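Local coordinates for protein latent form of PPO4 Tyrosinase (Agaricus bisporus var. bisporus H97, PDB 4OUA) that oxidises monophenols and o-diphenols to reactive o-quinones at a two-copper site, the initial step of melanin synthesis, and is captured here in its latent form, at residues F410-Q415 / F489-V494; F431-D436 / K501-K506; N445-I450 / V476-F481. One frame throughout, in Å; residues are numbered along the deposited sequence.

Contact 1: residues F410-Q415 / F489-V494; sequences FDWTIQ and FDPQAV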
loop_
_atom_site.group_PDB
_atom_site.type_symbol
_atom_site.label_atom_id
_atom_site.label_comp_id
_atom_site.label_asym_id
_atom_site.label_seq_id
_atom_site.Cartn_x
_atom_site.Cartn_y
_atom_site.Cartn_z
ATOM N N PHE B 410 25.540 -0.578 -11.864
ATOM C CA PHE B 410 24.486 0.388 -12.148
ATOM C C PHE B 410 23.123 -0.188 -11.784
ATOM O O PHE B 410 22.783 -1.300 -12.186
ATOM C CB PHE B 410 24.508 0.797 -13.622
ATOM C CG PHE B 410 25.487 1.894 -13.936
ATOM C CD1 PHE B 410 25.058 3.204 -14.070
ATOM C CD2 PHE B 410 26.835 1.616 -14.099
ATOM C CE1 PHE B 410 25.953 4.217 -14.361
ATOM C CE2 PHE B 410 27.736 2.626 -14.388
ATOM C CZ PHE B 410 27.293 3.928 -14.519
ATOM N N ASP B 411 22.350 0.573 -11.016
ATOM C CA ASP B 411 21.008 0.155 -10.626
ATOM C C ASP B 411 19.978 0.660 -11.632
ATOM O O ASP B 411 19.694 1.856 -11.698
ATOM C CB ASP B 411 20.676 0.662 -9.221
ATOM C CG ASP B 411 19.351 0.138 -8.710
ATOM O OD1 ASP B 411 18.987 -1.007 -9.051
ATOM O OD2 ASP B 411 18.671 0.873 -7.964
ATOM N N TRP B 412 19.421 -0.258 -12.415
ATOM C CA TRP B 412 18.512 0.111 -13.495
ATOM C C TRP B 412 17.049 0.055 -13.075
ATOM O O TRP B 412 16.589 -0.936 -12.510
ATOM C CB TRP B 412 18.736 -0.795 -14.707
ATOM C CG TRP B 412 20.142 -0.756 -15.218
ATOM C CD1 TRP B 412 21.139 -1.647 -14.945
ATOM C CD2 TRP B 412 20.712 0.231 -16.085
ATOM N NE1 TRP B 412 22.292 -1.278 -15.592
ATOM C CE2 TRP B 412 22.057 -0.128 -16.298
ATOM C CE3 TRP B 412 20.213 1.382 -16.703
ATOM C CZ2 TRP B 412 22.912 0.624 -17.101
ATOM C CZ3 TRP B 412 21.062 2.127 -17.501
ATOM C CH2 TRP B 412 22.396 1.745 -17.693
ATOM N N THR B 413 16.324 1.129 -13.363
ATOM C CA THR B 413 14.902 1.200 -13.062
ATOM C C THR B 413 14.157 1.955 -14.155
ATOM O O THR B 413 14.706 2.868 -14.774
ATOM C CB THR B 413 14.640 1.891 -11.714
ATOM O OG1 THR B 413 13.265 1.723 -11.348
ATOM C CG2 THR B 413 14.955 3.374 -11.809
ATOM N N ILE B 414 12.907 1.573 -14.394
ATOM C CA ILE B 414 12.074 2.281 -15.356
ATOM C C ILE B 414 11.420 3.484 -14.689
ATOM O O ILE B 414 10.443 3.346 -13.952
ATOM C CB ILE B 414 10.989 1.373 -15.956
ATOM C CG1 ILE B 414 11.627 0.282 -16.815
ATOM C CG2 ILE B 414 10.012 2.190 -16.783
ATOM C CD1 ILE B 414 10.625 -0.604 -17.513
ATOM N N GLN B 415 11.976 4.663 -14.942
ATOM C CA GLN B 415 11.466 5.893 -14.356
ATOM C C GLN B 415 10.301 6.420 -15.185
ATOM O O GLN B 415 10.421 6.601 -16.396
ATOM C CB GLN B 415 12.579 6.939 -14.258
ATOM C CG GLN B 415 12.512 7.823 -13.022
ATOM C CD GLN B 415 11.397 8.849 -13.085
ATOM O OE1 GLN B 415 10.883 9.163 -14.159
ATOM N NE2 GLN B 415 11.018 9.381 -11.928
ATOM N N PHE B 489 26.265 -5.041 -15.920
ATOM C CA PHE B 489 25.242 -4.017 -15.733
ATOM C C PHE B 489 25.632 -2.694 -16.394
ATOM O O PHE B 489 25.180 -1.629 -15.974
ATOM C CB PHE B 489 24.973 -3.794 -14.242
ATOM C CG PHE B 489 24.459 -5.014 -13.523
ATOM C CD1 PHE B 489 25.332 -5.876 -12.879
ATOM C CD2 PHE B 489 23.102 -5.292 -13.484
ATOM C CE1 PHE B 489 24.863 -6.994 -12.214
ATOM C CE2 PHE B 489 22.628 -6.410 -12.822
ATOM C CZ PHE B 489 23.509 -7.261 -12.187
ATOM N N ASP B 490 26.465 -2.764 -17.428
ATOM C CA ASP B 490 26.942 -1.565 -18.112
ATOM C C ASP B 490 25.913 -1.002 -19.092
ATOM O O ASP B 490 25.219 -1.754 -19.775
ATOM C CB ASP B 490 28.254 -1.857 -18.842
ATOM C CG ASP B 490 29.412 -2.075 -17.888
ATOM O OD1 ASP B 490 30.149 -1.104 -17.613
ATOM O OD2 ASP B 490 29.581 -3.215 -17.406
ATOM N N PRO B 491 25.825 0.335 -19.162
ATOM C CA PRO B 491 24.853 1.104 -19.949
ATOM C C PRO B 491 24.740 0.673 -21.413
ATOM O O PRO B 491 23.623 0.502 -21.903
ATOM C CB PRO B 491 25.388 2.534 -19.851
ATOM C CG PRO B 491 26.083 2.570 -18.544
ATOM C CD PRO B 491 26.722 1.217 -18.395
ATOM N N GLN B 492 25.866 0.512 -22.102
ATOM C CA GLN B 492 25.830 0.111 -23.503
ATOM C C GLN B 492 25.252 -1.292 -23.655
ATOM O O GLN B 492 24.531 -1.574 -24.611
ATOM C CB GLN B 492 27.225 0.172 -24.131
ATOM C CG GLN B 492 27.267 -0.361 -25.559
ATOM C CD GLN B 492 28.633 -0.231 -26.204
ATOM O OE1 GLN B 492 29.257 0.829 -26.162
ATOM N NE2 GLN B 492 29.106 -1.315 -26.808
ATOM N N ALA B 493 25.573 -2.164 -22.706
ATOM C CA ALA B 493 25.093 -3.540 -22.735
ATOM C C ALA B 493 23.584 -3.602 -22.520
ATOM O O ALA B 493 22.869 -4.280 -23.258
ATOM C CB ALA B 493 25.812 -4.373 -21.688
ATOM N N VAL B 494 23.104 -2.888 -21.506
ATOM C CA VAL B 494 21.684 -2.887 -21.175
ATOM C C VAL B 494 20.866 -2.104 -22.198
ATOM O O VAL B 494 19.714 -2.443 -22.472
ATOM C CB VAL B 494 21.437 -2.298 -19.774
ATOM C CG1 VAL B 494 21.900 -0.857 -19.723
ATOM C CG2 VAL B 494 19.966 -2.400 -19.407
#
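This is a strand-to-helix packing in the C-terminal domain: Trp412, on strand 407-419 of the four-stranded antiparallel sheet, lodges against the turn that leads into helix 491-500. Its indole is pinned at the edge by one bond, from NE1 to the carbonyl O of Phe489, 2.9 Å long with an N-H...O angle of 144°. The oxygen lies almost in the indole plane, yet the nitrogen sits 42° out of the carbonyl plane rather than on a lone pair. The ring is flanked on both faces: Val494 CG1 covers one, modelled too close for its distance to be trusted, and Phe410 CB lies over the rim of the other. Pro491 CB meets the far end of the indole in plane, 3.8 Å from CH2. A leucine in place of Trp412 would probably leave the Phe489 carbonyl without this donor and open a gap between Phe410 and Val494. Ile482 of helix 479-485 and Val546 of strand 538-548 also touch the indole. The Phe410 ring joins in more loosely, taking Pro491 CD over one face, 4.3 Å from Phe410 CD2.

Contact 2: residues F431-D436 / K501-K506; sequences FYFAAD and KKLSYK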
loop_
_atom_site.group_PDB
_atom_site.type_symbol
_atom_site.label_atom_id
_atom_site.label_comp_id
_atom_site.label_asym_id
_atom_site.label_seq_id
_atom_site.Cartn_x
_atom_site.Cartn_y
_atom_site.Cartn_z
ATOM N N PHE B 431 4.576 -2.910 -18.414
ATOM C CA PHE B 431 5.892 -3.037 -19.036
ATOM C C PHE B 431 6.246 -4.502 -19.263
ATOM O O PHE B 431 6.065 -5.337 -18.376
ATOM C CB PHE B 431 6.967 -2.369 -18.175
ATOM C CG PHE B 431 6.709 -0.916 -17.901
ATOM C CD1 PHE B 431 7.222 0.062 -18.736
ATOM C CD2 PHE B 431 5.954 -0.527 -16.808
ATOM C CE1 PHE B 431 6.986 1.401 -18.487
ATOM C CE2 PHE B 431 5.715 0.809 -16.553
ATOM C CZ PHE B 431 6.231 1.774 -17.393
ATOM N N TYR B 432 6.766 -4.810 -20.447
ATOM C CA TYR B 432 7.092 -6.188 -20.794
ATOM C C TYR B 432 8.019 -6.272 -22.003
ATOM O O TYR B 432 8.183 -5.303 -22.744
ATOM C CB TYR B 432 5.811 -6.981 -21.067
ATOM C CG TYR B 432 5.078 -6.537 -22.314
ATOM C CD1 TYR B 432 5.073 -7.323 -23.456
ATOM C CD2 TYR B 432 4.401 -5.326 -22.350
ATOM C CE1 TYR B 432 4.406 -6.919 -24.598
ATOM C CE2 TYR B 432 3.734 -4.912 -23.486
ATOM C CZ TYR B 432 3.738 -5.713 -24.607
ATOM O OH TYR B 432 3.073 -5.304 -25.740
ATOM N N PHE B 433 8.624 -7.441 -22.193
ATOM C CA PHE B 433 9.447 -7.704 -23.367
ATOM C C PHE B 433 8.598 -8.284 -24.494
ATOM O O PHE B 433 7.952 -9.317 -24.324
ATOM C CB PHE B 433 10.592 -8.660 -23.026
ATOM C CG PHE B 433 11.655 -8.051 -22.158
ATOM C CD1 PHE B 433 11.918 -6.693 -22.210
ATOM C CD2 PHE B 433 12.394 -8.839 -21.289
ATOM C CE1 PHE B 433 12.898 -6.132 -21.414
ATOM C CE2 PHE B 433 13.374 -8.283 -20.490
ATOM C CZ PHE B 433 13.626 -6.927 -20.553
ATOM N N ALA B 434 8.604 -7.617 -25.643
ATOM C CA ALA B 434 7.810 -8.062 -26.783
ATOM C C ALA B 434 8.667 -8.800 -27.808
ATOM O O ALA B 434 8.367 -8.793 -29.000
ATOM C CB ALA B 434 7.111 -6.878 -27.432
ATOM N N ALA B 435 9.733 -9.438 -27.337
ATOM C CA ALA B 435 10.629 -10.183 -28.215
ATOM C C ALA B 435 10.142 -11.614 -28.412
ATOM O O ALA B 435 10.910 -12.495 -28.796
ATOM C CB ALA B 435 12.045 -10.177 -27.659
ATOM N N ASP B 436 8.859 -11.839 -28.145
ATOM C CA ASP B 436 8.262 -13.159 -28.307
ATOM C C ASP B 436 6.933 -13.068 -29.050
ATOM O O ASP B 436 6.796 -13.577 -30.162
ATOM C CB ASP B 436 8.063 -13.832 -26.946
ATOM C CG ASP B 436 7.358 -15.173 -27.055
ATOM O OD1 ASP B 436 6.733 -15.598 -26.061
ATOM O OD2 ASP B 436 7.426 -15.799 -28.134
ATOM N N LYS B 501 15.468 -7.375 -26.891
ATOM C CA LYS B 501 14.276 -8.017 -26.346
ATOM C C LYS B 501 13.055 -7.117 -26.494
ATOM O O LYS B 501 11.958 -7.470 -26.060
ATOM C CB LYS B 501 14.483 -8.392 -24.879
ATOM C CG LYS B 501 14.995 -9.809 -24.680
ATOM C CD LYS B 501 14.959 -10.213 -23.216
ATOM C CE LYS B 501 15.194 -11.708 -23.051
ATOM N NZ LYS B 501 16.502 -12.136 -23.621
ATOM N N LYS B 502 13.258 -5.958 -27.111
ATOM C CA LYS B 502 12.178 -5.019 -27.393
ATOM C C LYS B 502 11.362 -4.664 -26.155
ATOM O O LYS B 502 10.209 -5.071 -26.026
ATOM C CB LYS B 502 11.251 -5.585 -28.471
ATOM C CG LYS B 502 11.884 -5.689 -29.848
ATOM C CD LYS B 502 10.861 -6.124 -30.883
ATOM C CE LYS B 502 11.436 -6.081 -32.288
ATOM N NZ LYS B 502 10.411 -6.424 -33.311
ATOM N N LEU B 503 11.966 -3.906 -25.246
ATOM C CA LEU B 503 11.252 -3.415 -24.073
ATOM C C LEU B 503 10.144 -2.456 -24.488
ATOM O O LEU B 503 10.411 -1.354 -24.966
ATOM C CB LEU B 503 12.209 -2.722 -23.105
ATOM C CG LEU B 503 11.532 -1.911 -21.999
ATOM C CD1 LEU B 503 10.664 -2.811 -21.132
ATOM C CD2 LEU B 503 12.562 -1.172 -21.159
ATOM N N SER B 504 8.899 -2.880 -24.305
ATOM C CA SER B 504 7.756 -2.057 -24.674
ATOM C C SER B 504 6.783 -1.918 -23.511
ATOM O O SER B 504 6.701 -2.797 -22.652
ATOM C CB SER B 504 7.042 -2.646 -25.892
ATOM O OG SER B 504 6.657 -3.988 -25.656
ATOM N N TYR B 505 6.051 -0.809 -23.483
ATOM C CA TYR B 505 5.057 -0.593 -22.441
ATOM C C TYR B 505 3.671 -0.389 -23.040
ATOM O O TYR B 505 3.496 -0.426 -24.258
ATOM C CB TYR B 505 5.437 0.599 -21.564
ATOM C CG TYR B 505 5.298 1.944 -22.236
ATOM C CD1 TYR B 505 4.172 2.731 -22.031
ATOM C CD2 TYR B 505 6.296 2.434 -23.068
ATOM C CE1 TYR B 505 4.044 3.965 -22.638
ATOM C CE2 TYR B 505 6.176 3.665 -23.679
ATOM C CZ TYR B 505 5.047 4.427 -23.461
ATOM O OH TYR B 505 4.919 5.657 -24.067
ATOM N N LYS B 506 2.690 -0.162 -22.176
ATOM C CA LYS B 506 1.297 -0.216 -22.589
ATOM C C LYS B 506 0.393 0.478 -21.573
ATOM O O LYS B 506 0.202 -0.018 -20.462
ATOM C CB LYS B 506 0.883 -1.678 -22.778
ATOM C CG LYS B 506 -0.539 -1.902 -23.261
ATOM C CD LYS B 506 -0.813 -3.390 -23.440
ATOM C CE LYS B 506 -2.214 -3.672 -23.941
ATOM N NZ LYS B 506 -2.400 -5.143 -24.099
#
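The Phe433 ring has Lys501 over one face and Leu503 at its edge. Lys501 CB stands 4.1 Å from the ring centroid, 16° off the normal, a CH-pi contact, and the chain runs on with CD beside the Phe433 CD2 corner; Leu503 CA lies in the ring plane. On the opposite face of the sheet, Tyr432 carries Ser504 OG over one face, 3.5 Å from its CZ, with Lys506 CB at the edge. Its CG stands between the backbone N and the carbonyl carbon (chi1 68°), which tips the ring across toward the neighbouring strand. Phe431 and Tyr505 meet at a slant, ring CD1 and CE1 of the former against CB of the latter.

The backbones form an antiparallel pairing of strands 428-433 and 503-509 in the mixed sheet of the C-terminal domain, where strand 446-451 pairs along the other edge of 428-433. Tyr432 and Ser504 are a hydrogen-bonded pair, each N reaching the other's O at 3.0 Å; Phe431-Tyr505 and Phe433-Leu503 are non-hydrogen-bonded pairs. Lys502, with positive phi, closes helix 491-500 in a Schellman motif, and its O still accepts Ala434 N at 3.0 Å. Lys501 NZ has a long, weak ion pair with Asp485. The chemistry thus divides: backbone bonds set the register, while the aliphatic part of a lysine covers an aromatic ring and its charged end leads away from the sheet.

Contact 3: residues N445-I450 / V476-F481; sequences NYIGSI and VHLDRF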
loop_
_atom_site.group_PDB
_atom_site.type_symbol
_atom_site.label_atom_id
_atom_site.label_comp_id
_atom_site.label_asym_id
_atom_site.label_seq_id
_atom_site.Cartn_x
_atom_site.Cartn_y
_atom_site.Cartn_z
ATOM N N ASN B 445 8.738 -12.808 -19.351
ATOM C CA ASN B 445 8.754 -11.674 -20.267
ATOM C C ASN B 445 8.037 -10.468 -19.669
ATOM O O ASN B 445 8.065 -9.376 -20.232
ATOM C CB ASN B 445 8.109 -12.046 -21.605
ATOM C CG ASN B 445 9.025 -12.869 -22.494
ATOM O OD1 ASN B 445 8.634 -13.924 -23.004
ATOM N ND2 ASN B 445 10.249 -12.393 -22.686
ATOM N N TYR B 446 7.399 -10.671 -18.520
ATOM C CA TYR B 446 6.651 -9.607 -17.859
ATOM C C TYR B 446 7.509 -8.879 -16.827
ATOM O O TYR B 446 8.012 -9.489 -15.886
ATOM C CB TYR B 446 5.395 -10.170 -17.190
ATOM C CG TYR B 446 4.518 -9.115 -16.552
ATOM C CD1 TYR B 446 3.702 -8.305 -17.328
ATOM C CD2 TYR B 446 4.502 -8.932 -15.176
ATOM C CE1 TYR B 446 2.898 -7.338 -16.755
ATOM C CE2 TYR B 446 3.699 -7.967 -14.592
ATOM C CZ TYR B 446 2.899 -7.173 -15.388
ATOM O OH TYR B 446 2.094 -6.209 -14.824
ATOM N N ILE B 447 7.666 -7.571 -17.008
ATOM C CA ILE B 447 8.501 -6.762 -16.124
ATOM C C ILE B 447 7.758 -6.367 -14.850
ATOM O O ILE B 447 8.009 -6.912 -13.774
ATOM C CB ILE B 447 8.991 -5.482 -16.830
ATOM C CG1 ILE B 447 9.585 -5.818 -18.199
ATOM C CG2 ILE B 447 10.003 -4.746 -15.962
ATOM C CD1 ILE B 447 10.793 -6.727 -18.138
ATOM N N GLY B 448 6.844 -5.412 -14.982
ATOM C CA GLY B 448 6.053 -4.941 -13.860
ATOM C C GLY B 448 4.978 -3.975 -14.318
ATOM O O GLY B 448 4.622 -3.947 -15.497
ATOM N N SER B 449 4.461 -3.177 -13.390
ATOM C CA SER B 449 3.420 -2.212 -13.722
ATOM C C SER B 449 3.410 -1.027 -12.763
ATOM O O SER B 449 3.857 -1.130 -11.621
ATOM C CB SER B 449 2.046 -2.888 -13.724
ATOM O OG SER B 449 1.715 -3.380 -12.436
ATOM N N ILE B 450 2.901 0.100 -13.246
ATOM C CA ILE B 450 2.691 1.274 -12.411
ATOM C C ILE B 450 1.204 1.595 -12.377
ATOM O O ILE B 450 0.609 1.936 -13.399
ATOM C CB ILE B 450 3.473 2.495 -12.920
ATOM C CG1 ILE B 450 4.977 2.212 -12.902
ATOM C CG2 ILE B 450 3.149 3.719 -12.081
ATOM C CD1 ILE B 450 5.823 3.373 -13.381
ATOM N N VAL B 476 9.828 1.031 -11.936
ATOM C CA VAL B 476 9.833 -0.406 -12.179
ATOM C C VAL B 476 11.267 -0.879 -12.382
ATOM O O VAL B 476 11.999 -0.326 -13.201
ATOM C CB VAL B 476 8.978 -0.781 -13.399
ATOM C CG1 VAL B 476 9.135 -2.259 -13.721
ATOM C CG2 VAL B 476 7.519 -0.432 -13.147
ATOM N N HIS B 477 11.663 -1.903 -11.630
ATOM C CA HIS B 477 13.056 -2.340 -11.599
ATOM C C HIS B 477 13.374 -3.383 -12.668
ATOM O O HIS B 477 12.499 -4.127 -13.106
ATOM C CB HIS B 477 13.393 -2.886 -10.213
ATOM C CG HIS B 477 13.059 -1.943 -9.102
ATOM N ND1 HIS B 477 13.897 -0.916 -8.719
ATOM C CD2 HIS B 477 11.974 -1.862 -8.296
ATOM C CE1 HIS B 477 13.344 -0.248 -7.722
ATOM N NE2 HIS B 477 12.178 -0.802 -7.446
ATOM N N LEU B 478 14.640 -3.431 -13.075
ATOM C CA LEU B 478 15.067 -4.294 -14.173
ATOM C C LEU B 478 16.246 -5.179 -13.786
ATOM O O LEU B 478 16.686 -6.015 -14.576
ATOM C CB LEU B 478 15.444 -3.448 -15.390
ATOM C CG LEU B 478 14.446 -2.377 -15.830
ATOM C CD1 LEU B 478 15.032 -1.547 -16.959
ATOM C CD2 LEU B 478 13.131 -3.011 -16.248
ATOM N N ASP B 479 16.750 -4.987 -12.570
ATOM C CA ASP B 479 17.974 -5.639 -12.109
ATOM C C ASP B 479 17.988 -7.149 -12.330
ATOM O O ASP B 479 18.879 -7.680 -12.990
ATOM C CB ASP B 479 18.194 -5.341 -10.626
ATOM C CG ASP B 479 18.106 -3.863 -10.311
ATOM O OD1 ASP B 479 17.019 -3.407 -9.893
ATOM O OD2 ASP B 479 19.122 -3.158 -10.487
ATOM N N ARG B 480 16.998 -7.838 -11.774
ATOM C CA ARG B 480 16.956 -9.293 -11.837
ATOM C C ARG B 480 16.731 -9.812 -13.259
ATOM O O ARG B 480 17.016 -10.973 -13.552
ATOM C CB ARG B 480 15.872 -9.826 -10.899
ATOM C CG ARG B 480 14.566 -9.064 -10.974
ATOM C CD ARG B 480 13.621 -9.478 -9.861
ATOM N NE ARG B 480 12.304 -8.878 -10.040
ATOM C CZ ARG B 480 11.331 -9.428 -10.759
ATOM N NH1 ARG B 480 11.526 -10.594 -11.358
ATOM N NH2 ARG B 480 10.164 -8.811 -10.877
ATOM N N PHE B 481 16.225 -8.952 -14.137
ATOM C CA PHE B 481 16.061 -9.313 -15.541
ATOM C C PHE B 481 17.397 -9.265 -16.267
ATOM O O PHE B 481 17.751 -10.182 -17.009
ATOM C CB PHE B 481 15.060 -8.386 -16.232
ATOM C CG PHE B 481 13.628 -8.702 -15.922
ATOM C CD1 PHE B 481 12.957 -9.692 -16.620
ATOM C CD2 PHE B 481 12.950 -8.007 -14.936
ATOM C CE1 PHE B 481 11.639 -9.986 -16.338
ATOM C CE2 PHE B 481 11.631 -8.296 -14.651
ATOM C CZ PHE B 481 10.975 -9.286 -15.352
HETATM O O HOH W 1 8.029 -10.067 -12.397
#
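Ile447 sends its two branches to different partners. CD1 sits over the middle of the Phe481 ring, 3.7 Å from the centroid and only 7° off the normal, a CH-pi contact over the face. CG2, anti to the backbone N, branches off at about a right angle and touches Val476 CG1 at 3.5 Å and Leu478 CD2 at 3.6 Å. Val476 is forked likewise: its CG1 takes Ile447, while CG2 lies 3.7 Å from Ile450 CG1. Phe481 turns its edge to the backbone, with Tyr446 O near the ring plane beside CZ.

Ile447 and Gly448 together face Phe431 of strand 428-433, a classic beta bulge. Gly448 CA lies 4.1 Å from Val476 CG1. On the partner side, strand 471-477 ends and helix 479-485 begins, with Leu478 at the N-cap position.

Arg480 lies at the border of this apolar group. Its guanidinium has Phe481 CE2 over one face, and NH2 donates to a water at 2.9 Å that in turn gives a weak bond to Ile447 O; NE is held by a salt bridge to Glu217. Tyr446 OH and Ser449 OG both bond Glu211, and Ser449 O takes Lys218 NZ. The side chain of Ser449 is about 11 Å from that of the copper ligand His254. Strand 446-451 thus meets the end of strand 471-477 through methyls and the start of helix 479-485 through the Phe481 ring, whereas the polar groups around them tie the C-terminal domain to the copper-bearing domain.

Contact 3 is the buried one, at the side of the C-terminal domain that faces the copper domain; contacts 1 and 2 are partly buried and lie farther from the chain's centre. Contacts 1 and 3 share the four-stranded sheet, where strands 407-419 and 471-477 are neighbours; contacts 2 and 3 share the mixed sheet, where strand 428-433 pairs with 446-451. Ile414 bridges the two sheets, touching Phe431, Leu503 and Leu478. Helix 491-500 begins in contact 1 and runs out into contact 2. Backbone pairing dominates contact 2, an indole bond to a single carbonyl marks contact 1, and contact 3 relies on apolar packing with a water at its margin.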